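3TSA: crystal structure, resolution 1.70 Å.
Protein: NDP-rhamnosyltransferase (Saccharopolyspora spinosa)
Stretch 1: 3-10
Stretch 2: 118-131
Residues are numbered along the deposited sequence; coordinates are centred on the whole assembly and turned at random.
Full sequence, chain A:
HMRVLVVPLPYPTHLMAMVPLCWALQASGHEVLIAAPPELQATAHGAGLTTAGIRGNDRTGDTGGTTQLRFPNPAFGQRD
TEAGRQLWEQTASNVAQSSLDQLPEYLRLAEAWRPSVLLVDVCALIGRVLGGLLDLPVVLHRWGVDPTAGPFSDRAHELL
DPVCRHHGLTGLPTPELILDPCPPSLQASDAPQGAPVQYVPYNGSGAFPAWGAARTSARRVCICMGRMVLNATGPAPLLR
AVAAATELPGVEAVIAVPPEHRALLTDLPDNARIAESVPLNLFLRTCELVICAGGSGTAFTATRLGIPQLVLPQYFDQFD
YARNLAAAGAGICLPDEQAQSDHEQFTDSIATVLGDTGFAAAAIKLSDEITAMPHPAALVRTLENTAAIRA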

# COMPACT_ATOMS: atom_id res chain seq x y z
N ARG A 3 14.84 6.32 -7.99
CA ARG A 3 14.69 4.92 -7.65
C ARG A 3 15.16 4.78 -6.20
O ARG A 3 16.37 4.92 -5.92
CB ARG A 3 15.49 4.04 -8.59
CG ARG A 3 14.70 3.59 -9.86
CD ARG A 3 15.35 2.33 -10.63
NE ARG A 3 16.69 2.70 -10.97
CZ ARG A 3 17.00 3.53 -11.98
NH1 ARG A 3 18.28 3.87 -12.20
NH2 ARG A 3 16.04 4.01 -12.79
N VAL A 4 14.21 4.54 -5.28
CA VAL A 4 14.54 4.49 -3.86
C VAL A 4 14.65 3.06 -3.36
O VAL A 4 13.61 2.38 -3.30
CB VAL A 4 13.47 5.28 -3.02
CG1 VAL A 4 13.87 5.34 -1.46
CG2 VAL A 4 13.25 6.65 -3.66
N LEU A 5 15.85 2.68 -2.89
CA LEU A 5 16.02 1.35 -2.24
C LEU A 5 15.86 1.55 -0.75
O LEU A 5 16.65 2.38 -0.18
CB LEU A 5 17.41 0.74 -2.53
CG LEU A 5 17.70 -0.68 -2.01
CD1 LEU A 5 16.70 -1.70 -2.55
CD2 LEU A 5 19.14 -1.12 -2.42
N VAL A 6 14.96 0.80 -0.15
CA VAL A 6 14.65 0.95 1.23
C VAL A 6 15.34 -0.19 1.99
O VAL A 6 15.24 -1.38 1.59
CB VAL A 6 13.16 0.89 1.42
CG1 VAL A 6 12.77 0.99 2.93
CG2 VAL A 6 12.51 1.94 0.54
N VAL A 7 16.09 0.17 3.04
CA VAL A 7 16.92 -0.77 3.75
C VAL A 7 16.49 -0.73 5.21
O VAL A 7 16.95 0.12 5.97
CB VAL A 7 18.37 -0.35 3.65
CG1 VAL A 7 19.29 -1.33 4.31
CG2 VAL A 7 18.75 -0.15 2.17
N PRO A 8 15.51 -1.59 5.60
CA PRO A 8 15.06 -1.58 6.95
C PRO A 8 15.78 -2.64 7.76
O PRO A 8 16.44 -3.53 7.18
CB PRO A 8 13.59 -1.91 6.79
CG PRO A 8 13.56 -2.83 5.57
CD PRO A 8 14.59 -2.32 4.68
N LEU A 9 15.70 -2.53 9.09
CA LEU A 9 16.08 -3.63 9.96
C LEU A 9 15.02 -4.71 9.82
O LEU A 9 13.86 -4.39 9.49
CB LEU A 9 16.01 -3.18 11.40
CG LEU A 9 17.21 -2.70 12.19
CD1 LEU A 9 16.68 -2.63 13.64
CD2 LEU A 9 18.42 -3.56 12.01
N PRO A 10 15.39 -5.98 10.06
CA PRO A 10 14.35 -6.99 9.88
C PRO A 10 13.35 -7.00 11.01
O PRO A 10 13.10 -8.05 11.56
CB PRO A 10 15.12 -8.30 9.86
CG PRO A 10 16.37 -8.02 10.65
CD PRO A 10 16.67 -6.56 10.53
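Stretch 2, residues 118-131: LLVDVCALIGRVLG

In a parallel sheet, one apolar residue can pack against both its neighbour in the next strand and the helix that covers the sheet, and Val 7 of this rhamnosyltransferase is a clear example. Of the residues in 3-10 it is the one most covered by 118-131. Its CB lies 4.0 Å from CG2 of Val 120, its neighbour in the sheet, while its CG1 lies 4.3 Å from CB of Ala 124 in the turn before the helix and 3.7 Å from CG2 of Ile 126 in the helix itself. The helix can come this close because Gly 127 has no side chain: its N stands 3.8 Å from Val 7 CG1, and a CB placed there would clash with Val 120 CG1 at 2.4 Å.

Around this centre the layer continues on the same face of the sheet. Leu 5 CB meets Leu 118 CD2 at 3.8 Å, and Leu 5 CD2 touches Leu 130 CD2 at 4.3 Å, so helix residues about one turn apart, Ile 126 and Leu 130, reach Val 7 and Leu 5 respectively. The helix axis passes 8.9 Å from that of strand 3-7, with an angle of 141° between their N-to-C directions; the helix therefore runs largely back against the strand. The other face belongs to Val 4, Val 6 and Leu 119, where Leu 119 CB packs 3.8 Å from Val 4 CG1 and 4.3 Å from Val 6 CG2.

The backbones between these two layers are extended and parallel, their axes 12° apart in direction and 4.7 Å apart at closest approach. Leu 5 pairs with Leu 118, Val 6 with Leu 119 and Val 7 with Val 120. As parallel pairing requires, the hydrogen bonds alternate between the strands: Leu 119 N donates to Leu 5 O (2.9 Å), Val 7 N to Leu 119 O (2.8 Å), and Asp 121 N to Val 7 O (2.9 Å). The CA of Val 120 also approaches Val 7 O, at 3.4 Å, as a CA-H...O contact.

At the polar edge both segments leave the ladder, yet Asp 121 keeps them together. Its OD2 accepts a hydrogen bond from Leu 9 N at 3.2 Å, extending the pairing by a side chain, while its OD1 takes one from Cys 123 N at 2.8 Å. A type I turn from Asp 121 to Ala 124, with Ala 124 N hydrogen-bonded to Asp 121 O at 2.8 Å, redirects the chain towards the helix. Leu 9 packs over this bend, its CD1 3.7 Å from Cys 123 CB.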

# COMPACT_ATOMS: atom_id res chain seq x y z
N LEU A 118 19.19 5.87 -1.01
CA LEU A 118 18.93 4.79 -0.05
C LEU A 118 18.14 5.39 1.12
O LEU A 118 18.58 6.37 1.72
CB LEU A 118 20.23 4.17 0.44
CG LEU A 118 21.22 3.73 -0.62
CD1 LEU A 118 22.49 3.14 0.19
CD2 LEU A 118 20.57 2.69 -1.58
N LEU A 119 16.99 4.79 1.45
CA LEU A 119 16.21 5.21 2.61
C LEU A 119 16.44 4.10 3.63
O LEU A 119 16.04 2.95 3.42
CB LEU A 119 14.75 5.27 2.20
CG LEU A 119 13.83 5.64 3.36
CD1 LEU A 119 14.16 7.01 3.96
CD2 LEU A 119 12.40 5.64 2.89
N VAL A 120 17.11 4.43 4.72
CA VAL A 120 17.73 3.42 5.56
C VAL A 120 17.25 3.58 6.96
O VAL A 120 17.31 4.70 7.50
CB VAL A 120 19.27 3.65 5.48
CG1 VAL A 120 20.01 2.68 6.42
CG2 VAL A 120 19.73 3.42 3.99
N ASP A 121 16.76 2.49 7.59
CA ASP A 121 16.46 2.55 9.03
C ASP A 121 17.71 2.99 9.83
O ASP A 121 18.81 2.53 9.54
CB ASP A 121 16.01 1.13 9.39
CG ASP A 121 15.80 0.86 10.90
OD1 ASP A 121 16.33 1.48 11.83
OD2 ASP A 121 15.13 -0.17 11.14
N VAL A 122 17.53 3.85 10.84
CA VAL A 122 18.69 4.34 11.63
C VAL A 122 19.57 3.25 12.13
O VAL A 122 20.80 3.42 12.14
CB VAL A 122 18.26 5.23 12.84
CG1 VAL A 122 19.36 5.30 13.82
CG2 VAL A 122 18.05 6.65 12.31
N CYS A 123 18.99 2.11 12.54
CA CYS A 123 19.82 0.98 12.98
C CYS A 123 20.31 0.02 11.89
O CYS A 123 21.17 -0.83 12.18
CB CYS A 123 19.03 0.15 13.92
SG CYS A 123 18.74 1.04 15.51
N ALA A 124 19.84 0.17 10.64
CA ALA A 124 20.26 -0.77 9.61
C ALA A 124 21.61 -0.32 9.03
O ALA A 124 21.68 0.31 7.97
CB ALA A 124 19.17 -0.91 8.54
N LEU A 125 22.69 -0.61 9.78
CA LEU A 125 23.99 -0.16 9.42
C LEU A 125 24.44 -0.57 8.04
O LEU A 125 25.20 0.17 7.45
CB LEU A 125 25.03 -0.64 10.45
CG LEU A 125 24.75 -0.18 11.90
CD1 LEU A 125 25.74 -0.88 12.85
CD2 LEU A 125 24.88 1.32 11.87
N ILE A 126 23.99 -1.73 7.55
CA ILE A 126 24.30 -2.08 6.15
C ILE A 126 23.98 -0.96 5.17
O ILE A 126 24.73 -0.73 4.20
CB ILE A 126 23.57 -3.37 5.73
CG1 ILE A 126 23.89 -3.71 4.24
CG2 ILE A 126 22.07 -3.22 5.85
CD1 ILE A 126 25.33 -3.92 3.95
N GLY A 127 22.83 -0.26 5.33
CA GLY A 127 22.54 0.82 4.39
C GLY A 127 23.55 1.97 4.33
O GLY A 127 23.83 2.55 3.29
N ARG A 128 24.11 2.28 5.48
CA ARG A 128 25.16 3.27 5.57
C ARG A 128 26.49 2.78 4.89
O ARG A 128 27.15 3.57 4.19
CB ARG A 128 25.41 3.67 7.00
CG ARG A 128 24.19 4.40 7.60
CD ARG A 128 24.41 4.74 9.06
NE ARG A 128 25.41 5.81 9.12
CZ ARG A 128 25.91 6.30 10.26
NH1 ARG A 128 25.48 5.83 11.43
NH2 ARG A 128 26.83 7.29 10.21
N VAL A 129 26.87 1.53 5.15
CA VAL A 129 28.02 0.90 4.48
C VAL A 129 27.76 0.96 2.97
O VAL A 129 28.62 1.41 2.21
CB VAL A 129 28.29 -0.52 5.00
CG1 VAL A 129 29.39 -1.22 4.13
CG2 VAL A 129 28.74 -0.44 6.52
N LEU A 130 26.58 0.49 2.53
CA LEU A 130 26.27 0.45 1.11
C LEU A 130 26.37 1.85 0.49
O LEU A 130 26.97 2.04 -0.56
CB LEU A 130 24.87 -0.13 0.90
CG LEU A 130 24.43 -0.51 -0.51
CD1 LEU A 130 25.37 -1.57 -0.98
CD2 LEU A 130 22.94 -1.04 -0.50
N GLY A 131 25.80 2.84 1.15
CA GLY A 131 25.90 4.20 0.69
C GLY A 131 27.33 4.74 0.51
O GLY A 131 27.58 5.44 -0.45